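Side-chain contacts in branched-chain-amino-acid aminotransferase (Deinococcus radiodurans, PDB 3UZO), which probably catalyses the pyridoxal phosphate-dependent exchange of an amino group between the branched-chain amino acids and 2-oxoglutarate: residues Asn58-Ala63 and Arg145-Gly150; Glu77-Tyr82 and Ile89-Pro94; Ile119-Gln124 and Phe165-Val170; Leu228-Ala231 and Ile236-Ala239. All blocks are in the same frame, centred on the assembly; numbering follows the deposited sequence.

Interaction 1 of 4, residues Asn58-Ala63 and Arg145-Gly150. With GLU (glutamic acid), chain D.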
loop_
_atom_site.group_PDB
_atom_site.type_symbol
_atom_site.label_atom_id
_atom_site.label_comp_id
_atom_site.label_asym_id
_atom_site.label_seq_id
_atom_site.Cartn_x
_atom_site.Cartn_y
_atom_site.Cartn_z
ATOM N N ASN A 58 8.110 18.978 11.848
ATOM C CA ASN A 58 6.812 18.266 11.800
ATOM C C ASN A 58 6.211 18.177 10.387
ATOM O O ASN A 58 5.140 17.609 10.179
ATOM C CB ASN A 58 5.814 18.824 12.861
ATOM C CG ASN A 58 4.599 19.567 12.272
ATOM O OD1 ASN A 58 3.453 19.328 12.687
ATOM N ND2 ASN A 58 4.840 20.490 11.358
ATOM N N GLN A 59 6.936 18.718 9.413
ATOM C CA GLN A 59 6.525 18.637 8.019
ATOM C C GLN A 59 7.650 17.875 7.324
ATOM O O GLN A 59 8.824 18.181 7.520
ATOM C CB GLN A 59 6.396 20.024 7.384
ATOM C CG GLN A 59 5.358 20.916 8.025
ATOM C CD GLN A 59 3.950 20.379 7.876
ATOM O OE1 GLN A 59 3.461 20.195 6.763
ATOM N NE2 GLN A 59 3.289 20.128 9.001
ATOM N N ILE A 60 7.293 16.867 6.539
ATOM C CA ILE A 60 8.293 16.098 5.808
ATOM C C ILE A 60 8.438 16.759 4.442
ATOM O O ILE A 60 7.452 17.209 3.851
ATOM C CB ILE A 60 7.857 14.617 5.626
ATOM C CG1 ILE A 60 7.901 13.890 6.973
ATOM C CG2 ILE A 60 8.773 13.910 4.613
ATOM C CD1 ILE A 60 9.304 13.714 7.553
ATOM N N HIS A 61 9.671 16.850 3.961
ATOM C CA HIS A 61 9.944 17.462 2.666
ATOM C C HIS A 61 10.578 16.385 1.786
ATOM O O HIS A 61 11.638 15.859 2.120
ATOM C CB HIS A 61 10.902 18.638 2.853
ATOM C CG HIS A 61 10.468 19.596 3.919
ATOM N ND1 HIS A 61 9.411 20.464 3.754
ATOM C CD2 HIS A 61 10.915 19.784 5.183
ATOM C CE1 HIS A 61 9.222 21.144 4.871
ATOM N NE2 HIS A 61 10.121 20.750 5.754
ATOM N N LEU A 62 9.925 16.035 0.685
ATOM C CA LEU A 62 10.461 14.992 -0.191
ATOM C C LEU A 62 10.216 15.191 -1.676
ATOM O O LEU A 62 9.324 15.940 -2.077
ATOM C CB LEU A 62 9.925 13.615 0.209
ATOM C CG LEU A 62 8.532 13.417 0.820
ATOM C CD1 LEU A 62 7.497 14.409 0.288
ATOM C CD2 LEU A 62 8.118 11.977 0.549
ATOM N N ALA A 63 11.011 14.486 -2.480
ATOM C CA ALA A 63 10.922 14.561 -3.935
ATOM C C ALA A 63 9.522 14.184 -4.386
ATOM O O ALA A 63 8.909 13.270 -3.832
ATOM C CB ALA A 63 11.949 13.633 -4.572
ATOM N N ARG A 145 5.496 7.200 17.164
ATOM C CA ARG A 145 5.281 6.770 15.790
ATOM C C ARG A 145 6.552 6.786 14.945
ATOM O O ARG A 145 6.864 7.785 14.281
ATOM C CB ARG A 145 4.199 7.639 15.122
ATOM C CG ARG A 145 4.053 7.453 13.615
ATOM C CD ARG A 145 3.853 5.981 13.240
ATOM N NE ARG A 145 2.653 5.412 13.844
ATOM C CZ ARG A 145 1.422 5.591 13.380
ATOM N NH1 ARG A 145 1.219 6.328 12.297
ATOM N NH2 ARG A 145 0.388 5.026 13.996
ATOM N N PRO A 146 7.324 5.689 14.989
ATOM C CA PRO A 146 8.556 5.586 14.204
ATOM C C PRO A 146 8.099 5.187 12.805
ATOM O O PRO A 146 7.126 4.434 12.669
ATOM C CB PRO A 146 9.317 4.432 14.869
ATOM C CG PRO A 146 8.672 4.290 16.234
ATOM C CD PRO A 146 7.230 4.588 15.962
ATOM N N PHE A 147 8.763 5.695 11.771
ATOM C CA PHE A 147 8.393 5.317 10.418
ATOM C C PHE A 147 9.554 5.502 9.460
ATOM O O PHE A 147 10.463 6.284 9.716
ATOM C CB PHE A 147 7.147 6.090 9.939
ATOM C CG PHE A 147 7.359 7.569 9.749
ATOM C CD1 PHE A 147 7.642 8.088 8.489
ATOM C CD2 PHE A 147 7.211 8.447 10.817
ATOM C CE1 PHE A 147 7.767 9.471 8.293
ATOM C CE2 PHE A 147 7.336 9.827 10.638
ATOM C CZ PHE A 147 7.614 10.340 9.372
ATOM N N VAL A 148 9.526 4.731 8.381
ATOM C CA VAL A 148 10.557 4.760 7.350
ATOM C C VAL A 148 9.869 4.912 6.004
ATOM O O VAL A 148 8.899 4.214 5.710
ATOM C CB VAL A 148 11.395 3.449 7.347
ATOM C CG1 VAL A 148 12.469 3.507 6.259
ATOM C CG2 VAL A 148 12.033 3.243 8.725
ATOM N N ILE A 149 10.374 5.833 5.193
ATOM C CA ILE A 149 9.805 6.101 3.879
ATOM C C ILE A 149 10.904 6.232 2.838
ATOM O O ILE A 149 11.986 6.751 3.133
ATOM C CB ILE A 149 8.994 7.423 3.876
ATOM C CG1 ILE A 149 9.846 8.556 4.470
ATOM C CG2 ILE A 149 7.706 7.249 4.673
ATOM C CD1 ILE A 149 9.196 9.924 4.429
ATOM N N GLY A 150 10.616 5.756 1.630
ATOM C CA GLY A 150 11.567 5.857 0.538
ATOM C C GLY A 150 11.450 7.245 -0.072
ATOM O O GLY A 150 10.338 7.713 -0.350
HETATM N N GLU D . -0.858 1.843 14.016
HETATM C CA GLU D . -2.319 1.911 14.287
HETATM C C GLU D . -2.900 3.183 13.714
HETATM O O GLU D . -4.129 3.228 13.518
HETATM C CB GLU D . -2.584 1.878 15.789
HETATM C CG GLU D . -2.580 0.491 16.383
HETATM C CD GLU D . -3.064 0.478 17.812
HETATM O OE1 GLU D . -4.048 1.191 18.109
HETATM O OE2 GLU D . -2.462 -0.248 18.633
HETATM O OXT GLU D . -2.110 4.117 13.481
#
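The strand bearing Ile60 and the strand bearing Phe147 and Ile149 run in roughly the same direction without pairing: the CA atoms of Ile60 and Ile149 lie 10.3 Å apart, and no hydrogen bond joins the two segments. Side chains bridge this gap. Branched at CB, Ile60 can meet two partners at once. Its CG2 methyl, pointing away from the backbone N, passes CD1 of Ile149 at 4.0 Å, while CD1 of Ile60 meets the edge of the Phe147 ring at CZ, 4.2 Å away. Ile149 reaches across because CD1 is extended away from CA (chi2 176°). At the start of the second segment, Arg145 is bent at chi2 and chi3, and its NH2 gives a hydrogen bond of 2.7 Å to OXT of the bound glutamate, in a noticeably bent line (136°). Arginine suits this place because its long chain carries a charged donor to the ligand carboxylate, OXT lying at the guanidinium edge near its plane; the same NH2 also bonds to Tyr143 OH. Strand 141-151 lies in its sheet between strands 74-83 and 162-172. Strand 59-63 forms an antiparallel ladder with a strand of the second subunit, and helix 67-70 packs against both Leu62 and Ile149.

Interaction 2 of 4, residues Glu77-Tyr82 and Ile89-Pro94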
loop_
_atom_site.group_PDB
_atom_site.type_symbol
_atom_site.label_atom_id
_atom_site.label_comp_id
_atom_site.label_asym_id
_atom_site.label_seq_id
_atom_site.Cartn_x
_atom_site.Cartn_y
_atom_site.Cartn_z
ATOM N N GLU A 77 5.808 1.888 12.944
ATOM C CA GLU A 77 5.624 1.185 14.192
ATOM C C GLU A 77 4.762 2.034 15.105
ATOM O O GLU A 77 4.436 3.182 14.787
ATOM C CB GLU A 77 6.968 0.916 14.866
ATOM C CG GLU A 77 7.593 -0.414 14.470
ATOM C CD GLU A 77 6.691 -1.593 14.784
ATOM O OE1 GLU A 77 6.027 -1.572 15.836
ATOM O OE2 GLU A 77 6.658 -2.551 13.981
ATOM N N GLY A 78 4.400 1.457 16.242
ATOM C CA GLY A 78 3.584 2.159 17.207
ATOM C C GLY A 78 3.864 1.583 18.577
ATOM O O GLY A 78 3.730 0.381 18.776
ATOM N N LEU A 79 4.289 2.429 19.510
ATOM C CA LEU A 79 4.568 1.981 20.860
ATOM C C LEU A 79 4.377 3.157 21.799
ATOM O O LEU A 79 4.352 4.306 21.365
ATOM C CB LEU A 79 5.990 1.420 20.987
ATOM C CG LEU A 79 7.173 2.325 20.664
ATOM C CD1 LEU A 79 8.409 1.760 21.346
ATOM C CD2 LEU A 79 7.368 2.425 19.152
ATOM N N LYS A 80 4.269 2.872 23.088
ATOM C CA LYS A 80 4.001 3.928 24.060
ATOM C C LYS A 80 4.981 4.055 25.211
ATOM O O LYS A 80 5.669 3.096 25.570
ATOM C CB LYS A 80 2.608 3.715 24.667
ATOM C CG LYS A 80 1.415 3.913 23.716
ATOM C CD LYS A 80 0.128 3.435 24.405
ATOM C CE LYS A 80 -1.126 3.760 23.591
ATOM N NZ LYS A 80 -2.271 2.936 24.084
ATOM N N ALA A 81 5.020 5.258 25.779
ATOM C CA ALA A 81 5.828 5.561 26.958
ATOM C C ALA A 81 4.768 5.824 28.031
ATOM O O ALA A 81 3.716 6.411 27.737
ATOM C CB ALA A 81 6.683 6.811 26.721
ATOM N N TYR A 82 5.022 5.382 29.259
ATOM C CA TYR A 82 4.052 5.561 30.338
ATOM C C TYR A 82 4.649 6.174 31.601
ATOM O O TYR A 82 5.778 5.879 31.972
ATOM C CB TYR A 82 3.408 4.219 30.722
ATOM C CG TYR A 82 2.892 3.364 29.569
ATOM C CD1 TYR A 82 3.766 2.590 28.794
ATOM C CD2 TYR A 82 1.525 3.288 29.289
ATOM C CE1 TYR A 82 3.288 1.758 27.772
ATOM C CE2 TYR A 82 1.036 2.463 28.266
ATOM C CZ TYR A 82 1.921 1.705 27.515
ATOM O OH TYR A 82 1.439 0.909 26.501
ATOM N N ILE A 89 9.469 6.579 34.093
ATOM C CA ILE A 89 8.815 6.435 32.795
ATOM C C ILE A 89 9.129 5.092 32.141
ATOM O O ILE A 89 10.300 4.734 31.945
ATOM C CB ILE A 89 9.257 7.538 31.811
ATOM C CG1 ILE A 89 8.951 8.921 32.393
ATOM C CG2 ILE A 89 8.544 7.353 30.461
ATOM C CD1 ILE A 89 9.536 10.065 31.573
ATOM N N ASN A 90 8.075 4.367 31.784
ATOM C CA ASN A 90 8.207 3.063 31.143
ATOM C C ASN A 90 8.025 3.102 29.629
ATOM O O ASN A 90 7.105 3.739 29.118
ATOM C CB ASN A 90 7.171 2.081 31.704
ATOM C CG ASN A 90 7.552 1.529 33.062
ATOM O OD1 ASN A 90 8.615 1.844 33.599
ATOM N ND2 ASN A 90 6.685 0.685 33.620
ATOM N N LEU A 91 8.913 2.410 28.922
ATOM C CA LEU A 91 8.822 2.269 27.476
ATOM C C LEU A 91 8.589 0.754 27.395
ATOM O O LEU A 91 9.391 -0.029 27.910
ATOM C CB LEU A 91 10.137 2.688 26.811
ATOM C CG LEU A 91 10.171 2.868 25.288
ATOM C CD1 LEU A 91 8.972 3.686 24.782
ATOM C CD2 LEU A 91 11.481 3.569 24.934
ATOM N N PHE A 92 7.469 0.354 26.796
ATOM C CA PHE A 92 7.076 -1.054 26.706
ATOM C C PHE A 92 7.608 -1.829 25.498
ATOM O O PHE A 92 7.301 -1.512 24.348
ATOM C CB PHE A 92 5.542 -1.132 26.734
ATOM C CG PHE A 92 4.997 -2.530 26.799
ATOM C CD1 PHE A 92 5.090 -3.277 27.976
ATOM C CD2 PHE A 92 4.364 -3.092 25.697
ATOM C CE1 PHE A 92 4.552 -4.569 28.054
ATOM C CE2 PHE A 92 3.822 -4.387 25.757
ATOM C CZ PHE A 92 3.913 -5.126 26.936
ATOM N N ARG A 93 8.405 -2.854 25.782
ATOM C CA ARG A 93 9.000 -3.727 24.771
ATOM C C ARG A 93 9.443 -3.090 23.440
ATOM O O ARG A 93 9.131 -3.612 22.360
ATOM C CB ARG A 93 8.030 -4.886 24.490
ATOM C CG ARG A 93 7.479 -5.536 25.752
ATOM C CD ARG A 93 6.828 -6.879 25.463
ATOM N NE ARG A 93 7.829 -7.878 25.095
ATOM C CZ ARG A 93 7.555 -9.103 24.665
ATOM N NH1 ARG A 93 6.295 -9.504 24.539
ATOM N NH2 ARG A 93 8.547 -9.927 24.367
ATOM N N PRO A 94 10.206 -1.981 23.493
ATOM C CA PRO A 94 10.652 -1.333 22.256
ATOM C C PRO A 94 11.537 -2.210 21.371
ATOM O O PRO A 94 11.604 -2.006 20.161
ATOM C CB PRO A 94 11.381 -0.092 22.762
ATOM C CG PRO A 94 11.981 -0.584 24.061
ATOM C CD PRO A 94 10.821 -1.336 24.671
#
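Asn90 O is approached by three groups of the facing strand: it accepts a hydrogen bond from Tyr82 N at 2.7 Å, the CA of Ala81 comes within 3.1 Å of it in a CA-H...O contact, and the edge of the Tyr82 ring lies beside it, with CD1 3.5 Å away. The return bond, from Asn90 N to Tyr82 O, is 2.8 Å long. Together the two bonds make Tyr82 and Asn90 a hydrogen-bonded antiparallel pair; Ala81 and Leu91 form the adjoining non-hydrogen-bonded pair. These pairs belong to a beta hairpin of strands 74-83 and 89-91, whose second strand soon gives way to helix 94-107, with Arg93 as its N-cap. Pro94 suits the first turn of that helix, where no amide hydrogen is needed, and its CB packs 3.8 Å from CD1 of Leu79. The same Leu79 CD1 touches CD1 of Leu91, which also lies against CB of Ala81; helix 115-128 covers Ala81 and Leu91. On the opposite face, the Tyr82 ring sets its edge at CE1 against CB of Phe92. Phe92 swings its ring away from the hairpin toward helix 331-344, its CG lying opposite the backbone N (chi1 -174°), and one face is covered by CG of Arg93. Asn90 turns its amide outward from the pair, OD1 bonding Lys357 NZ and ND2 bonding Gln344 O.

Interaction 3 of 4, residues Ile119-Gln124 and Phe165-Val170; sequences IDACLQ and FSVFCV
Ala121 and Cys122 bring helix 115-128 against Phe165 and Val167 of strand 162-172; the axes of 119-124 and 165-170 approach to 8.4 Å at an angle of 35°. Along the helix, Ile119 comes first and points away from the strand, packing on Pro94. Asp120 follows on the partly exposed side. Its OD1 accepts a hydrogen bond from Gln124 NE2, one turn later, at 2.7 Å; the bond is nearly straight, reaching the syn side of the carboxylate somewhat out of its plane. Ala121 carries the contact. Its CB points at the strand and rests on CE2 of Phe165 and CG2 of Val167 together, 3.9 Å from each, so that the small methyl lets the helix come close. This is a helix laid on one face of an antiparallel sheet, in which strand 162-172 runs between strands 39-45 and 141-151; strand alternation turns Phe165 and Val167 to the helix and Ser166 away from it. A chi1 of 164° trains the Phe165 ring away from its own backbone N and out to Ala121. At Cys122 the backbone itself draws near, its CA 4.5 Å from CG1 of Val167. Leu123 turns instead to Leu91 and Val358, where a branched apolar side chain suits the contact with the hairpin and the C-terminal residue. Gln124 closes the turn, its side chain also resting on Tyr40 of strand 39-45, while Val125 of the following turn packs on Val167 and Cys169.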
loop_
_atom_site.group_PDB
_atom_site.type_symbol
_atom_site.label_atom_id
_atom_site.label_comp_id
_atom_site.label_asym_id
_atom_site.label_seq_id
_atom_site.Cartn_x
_atom_site.Cartn_y
_atom_site.Cartn_z
ATOM N N ILE A 119 15.714 2.313 19.369
ATOM C CA ILE A 119 15.393 2.584 20.760
ATOM C C ILE A 119 15.961 3.934 21.185
ATOM O O ILE A 119 15.319 4.680 21.928
ATOM C CB ILE A 119 15.933 1.472 21.678
ATOM C CG1 ILE A 119 15.349 0.119 21.254
ATOM C CG2 ILE A 119 15.570 1.766 23.123
ATOM C CD1 ILE A 119 15.789 -1.058 22.122
ATOM N N ASP A 120 17.162 4.256 20.719
ATOM C CA ASP A 120 17.750 5.536 21.083
ATOM C C ASP A 120 16.893 6.677 20.542
ATOM O O ASP A 120 16.748 7.714 21.193
ATOM C CB ASP A 120 19.176 5.659 20.540
ATOM C CG ASP A 120 19.793 7.010 20.855
ATOM O OD1 ASP A 120 19.802 7.888 19.970
ATOM O OD2 ASP A 120 20.247 7.197 22.002
ATOM N N ALA A 121 16.316 6.485 19.357
ATOM C CA ALA A 121 15.466 7.520 18.768
ATOM C C ALA A 121 14.204 7.739 19.620
ATOM O O ALA A 121 13.820 8.873 19.892
ATOM C CB ALA A 121 15.077 7.141 17.337
ATOM N N CYS A 122 13.552 6.661 20.042
ATOM C CA CYS A 122 12.365 6.832 20.868
ATOM C C CYS A 122 12.733 7.451 22.227
ATOM O O CYS A 122 12.009 8.310 22.727
ATOM C CB CYS A 122 11.619 5.504 21.042
ATOM S SG CYS A 122 12.604 4.155 21.662
ATOM N N LEU A 123 13.856 7.041 22.816
ATOM C CA LEU A 123 14.266 7.618 24.100
ATOM C C LEU A 123 14.472 9.124 23.947
ATOM O O LEU A 123 13.986 9.909 24.765
ATOM C CB LEU A 123 15.555 6.968 24.609
ATOM C CG LEU A 123 15.434 5.496 25.016
ATOM C CD1 LEU A 123 16.805 4.932 25.343
ATOM C CD2 LEU A 123 14.486 5.381 26.212
ATOM N N GLN A 124 15.186 9.525 22.896
ATOM C CA GLN A 124 15.421 10.945 22.642
ATOM C C GLN A 124 14.105 11.700 22.529
ATOM O O GLN A 124 13.949 12.776 23.102
ATOM C CB GLN A 124 16.211 11.156 21.350
ATOM C CG GLN A 124 17.696 10.832 21.431
ATOM C CD GLN A 124 18.461 11.385 20.238
ATOM O OE1 GLN A 124 18.390 12.577 19.948
ATOM N NE2 GLN A 124 19.196 10.523 19.547
ATOM N N PHE A 165 14.065 8.075 8.205
ATOM C CA PHE A 165 13.576 7.361 9.380
ATOM C C PHE A 165 13.246 8.474 10.350
ATOM O O PHE A 165 14.090 9.329 10.624
ATOM C CB PHE A 165 14.644 6.468 10.006
ATOM C CG PHE A 165 14.307 6.017 11.410
ATOM C CD1 PHE A 165 13.079 5.423 11.692
ATOM C CD2 PHE A 165 15.234 6.156 12.445
ATOM C CE1 PHE A 165 12.777 4.971 12.977
ATOM C CE2 PHE A 165 14.943 5.705 13.738
ATOM C CZ PHE A 165 13.710 5.109 14.002
ATOM N N SER A 166 12.025 8.471 10.871
ATOM C CA SER A 166 11.625 9.525 11.791
ATOM C C SER A 166 10.765 8.976 12.912
ATOM O O SER A 166 10.115 7.937 12.764
ATOM C CB SER A 166 10.855 10.612 11.022
ATOM O OG SER A 166 10.450 11.677 11.862
ATOM N N VAL A 167 10.790 9.664 14.045
ATOM C CA VAL A 167 9.970 9.274 15.184
ATOM C C VAL A 167 9.378 10.519 15.821
ATOM O O VAL A 167 10.122 11.413 16.241
ATOM C CB VAL A 167 10.771 8.526 16.302
ATOM C CG1 VAL A 167 9.788 8.038 17.386
ATOM C CG2 VAL A 167 11.521 7.338 15.727
ATOM N N PHE A 168 8.050 10.604 15.853
ATOM C CA PHE A 168 7.394 11.728 16.519
ATOM C C PHE A 168 6.466 11.112 17.554
ATOM O O PHE A 168 6.177 9.904 17.503
ATOM C CB PHE A 168 6.638 12.640 15.529
ATOM C CG PHE A 168 5.449 12.007 14.856
ATOM C CD1 PHE A 168 4.198 11.979 15.485
ATOM C CD2 PHE A 168 5.559 11.500 13.566
ATOM C CE1 PHE A 168 3.073 11.461 14.828
ATOM C CE2 PHE A 168 4.436 10.975 12.896
ATOM C CZ PHE A 168 3.194 10.961 13.533
ATOM N N CYS A 169 6.045 11.909 18.525
ATOM C CA CYS A 169 5.171 11.395 19.568
ATOM C C CYS A 169 3.925 12.247 19.708
ATOM O O CYS A 169 3.903 13.402 19.293
ATOM C CB CYS A 169 5.916 11.321 20.908
ATOM S SG CYS A 169 6.419 12.919 21.586
ATOM N N VAL A 170 2.890 11.657 20.292
ATOM C CA VAL A 170 1.605 12.321 20.489
ATOM C C VAL A 170 0.961 11.792 21.766
ATOM O O VAL A 170 0.797 10.584 21.928
ATOM C CB VAL A 170 0.628 12.012 19.314
ATOM C CG1 VAL A 170 -0.709 12.743 19.523
ATOM C CG2 VAL A 170 1.253 12.410 17.985
#

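Interaction 4 of 4, residues Leu228-Ala231 and Ile236-Ala239. With PLP (pyridoxal-5'-phosphate), chain C.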
loop_
_atom_site.group_PDB
_atom_site.type_symbol
_atom_site.label_atom_id
_atom_site.label_comp_id
_atom_site.label_asym_id
_atom_site.label_seq_id
_atom_site.Cartn_x
_atom_site.Cartn_y
_atom_site.Cartn_z
ATOM N N LEU A 228 -11.396 -11.939 7.570
ATOM C CA LEU A 228 -11.321 -13.390 7.477
ATOM C C LEU A 228 -10.204 -13.729 6.498
ATOM O O LEU A 228 -9.762 -12.862 5.746
ATOM C CB LEU A 228 -12.652 -13.947 6.963
ATOM C CG LEU A 228 -13.897 -13.534 7.750
ATOM C CD1 LEU A 228 -15.146 -14.147 7.119
ATOM C CD2 LEU A 228 -13.741 -13.979 9.196
ATOM N N ASP A 229 -9.751 -14.981 6.489
ATOM C CA ASP A 229 -8.668 -15.342 5.587
ATOM C C ASP A 229 -9.067 -15.004 4.153
ATOM O O ASP A 229 -10.180 -15.316 3.709
ATOM C CB ASP A 229 -8.313 -16.827 5.717
ATOM C CG ASP A 229 -9.399 -17.737 5.186
ATOM O OD1 ASP A 229 -10.429 -17.910 5.876
ATOM O OD2 ASP A 229 -9.210 -18.269 4.069
ATOM N N PRO A 230 -8.164 -14.333 3.416
ATOM C CA PRO A 230 -8.342 -13.904 2.025
ATOM C C PRO A 230 -8.750 -15.025 1.067
ATOM O O PRO A 230 -9.705 -14.889 0.305
ATOM C CB PRO A 230 -6.969 -13.329 1.654
ATOM C CG PRO A 230 -6.405 -12.899 2.943
ATOM C CD PRO A 230 -6.814 -13.988 3.898
ATOM N N ALA A 231 -8.015 -16.131 1.110
ATOM C CA ALA A 231 -8.275 -17.258 0.220
ATOM C C ALA A 231 -9.646 -17.912 0.309
ATOM O O ALA A 231 -10.169 -18.358 -0.707
ATOM C CB ALA A 231 -7.208 -18.316 0.399
ATOM N N ILE A 236 -10.959 -16.397 11.079
ATOM C CA ILE A 236 -10.704 -15.020 11.483
ATOM C C ILE A 236 -9.223 -14.680 11.342
ATOM O O ILE A 236 -8.361 -15.498 11.650
ATOM C CB ILE A 236 -11.150 -14.796 12.938
ATOM C CG1 ILE A 236 -12.677 -14.931 13.022
ATOM C CG2 ILE A 236 -10.681 -13.424 13.438
ATOM C CD1 ILE A 236 -13.231 -14.841 14.422
ATOM N N GLU A 237 -8.938 -13.474 10.859
ATOM C CA GLU A 237 -7.569 -13.006 10.692
ATOM C C GLU A 237 -7.286 -12.016 11.821
ATOM O O GLU A 237 -6.636 -12.361 12.813
ATOM C CB GLU A 237 -7.407 -12.321 9.329
ATOM C CG GLU A 237 -7.381 -13.292 8.147
ATOM C CD GLU A 237 -5.972 -13.741 7.804
ATOM O OE1 GLU A 237 -5.180 -12.890 7.336
ATOM O OE2 GLU A 237 -5.652 -14.935 8.005
ATOM N N GLU A 238 -7.794 -10.795 11.672
ATOM C CA GLU A 238 -7.623 -9.739 12.677
ATOM C C GLU A 238 -8.543 -8.571 12.326
ATOM O O GLU A 238 -9.275 -8.647 11.339
ATOM C CB GLU A 238 -6.158 -9.277 12.726
ATOM C CG GLU A 238 -5.630 -8.660 11.435
ATOM C CD GLU A 238 -4.161 -8.260 11.532
ATOM O OE1 GLU A 238 -3.671 -8.043 12.667
ATOM O OE2 GLU A 238 -3.496 -8.143 10.475
ATOM N N ALA A 239 -8.500 -7.498 13.117
ATOM C CA ALA A 239 -9.353 -6.329 12.888
ATOM C C ALA A 239 -8.791 -5.190 12.023
ATOM O O ALA A 239 -9.483 -4.203 11.777
ATOM C CB ALA A 239 -9.805 -5.759 14.222
HETATM N N1 PLP C . -3.126 -5.513 13.678
HETATM C C2 PLP C . -2.951 -4.363 12.904
HETATM C C2A PLP C . -3.529 -4.347 11.486
HETATM C C3 PLP C . -2.229 -3.258 13.485
HETATM O O3 PLP C . -2.042 -2.133 12.775
HETATM C C4 PLP C . -1.704 -3.361 14.833
HETATM C C4A PLP C . -0.903 -2.123 15.415
HETATM C C5 PLP C . -1.937 -4.608 15.587
HETATM C C6 PLP C . -2.642 -5.656 14.995
HETATM C C5A PLP C . -1.470 -4.860 16.968
HETATM O O4P PLP C . -0.074 -4.902 17.095
HETATM P P PLP C . 0.646 -4.249 18.351
HETATM O O1P PLP C . 0.386 -2.784 18.456
HETATM O O2P PLP C . 2.134 -4.576 18.073
HETATM O O3P PLP C . 0.231 -5.085 19.528
#
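Glu237 presses hardest on the other segment: its CG lies 3.3 Å from both Leu228 C and Asp229 N, squarely against the peptide link between those residues. The chain bends at chi2 (-91°), which folds the carboxylate back beside Asp229 and Pro230. Next to it, Leu228 and Ile236 are bridged through their backbones. Although its CB points away, Leu228 brings CD2 within 3.9 Å of Ile236 CA and close to CG1 of the same residue, two branched apolar chains meeting obliquely in buried surroundings.

Contact thins toward the end of the first segment. Pro230 CD only reaches Glu237 OE1 at 4.0 Å, Asp229 is partly exposed, and Ala231 is open to solvent; Pro230 also packs on Pro195 of the second subunit. Polar ends here are held by neighbours rather than by each other. Asp229, short enough to fold over its own turn, takes Thr234 N and Thr235 N on OD1 and bonds Thr232 OG1 through OD2. The buried carboxylate of Glu237 is gripped by two hydroxyls, Ser261 OG on OE1 and Ser259 OG on OE2, which probably fix its rotation.

Beyond it, Glu238 turns the other way, and its extended side chain sets OE1 2.8 Å from N1 of the pyridoxal phosphate, while OE2 accepts a bond from Leu263 N. Glu237 and Glu238 together face Tyr227 in a classic beta bulge, and a glutamate at the pyridine nitrogen is characteristic of the class IV aminotransferase cofactor site.

How the interactions relate
From the N terminus, residues 58-63 open the loop that 145-150 close as interaction 1. Within it, interaction 2 opens and closes entirely, a short hairpin at 77-82 and 89-94. The helical segment 119-124 also begins inside that loop, but its partner 165-170 follows 145-150, so interactions 1 and 3 cross. All three reach one antiparallel sheet: strand 141-151 bonds to 74-83 on one side and to 162-172 on the other, and Leu91 of the hairpin packs on Cys122 and Leu123 of the helix. Interaction 4 comes later, in series and touching none of the others; it closes a small loop that brings Glu238 to the cofactor.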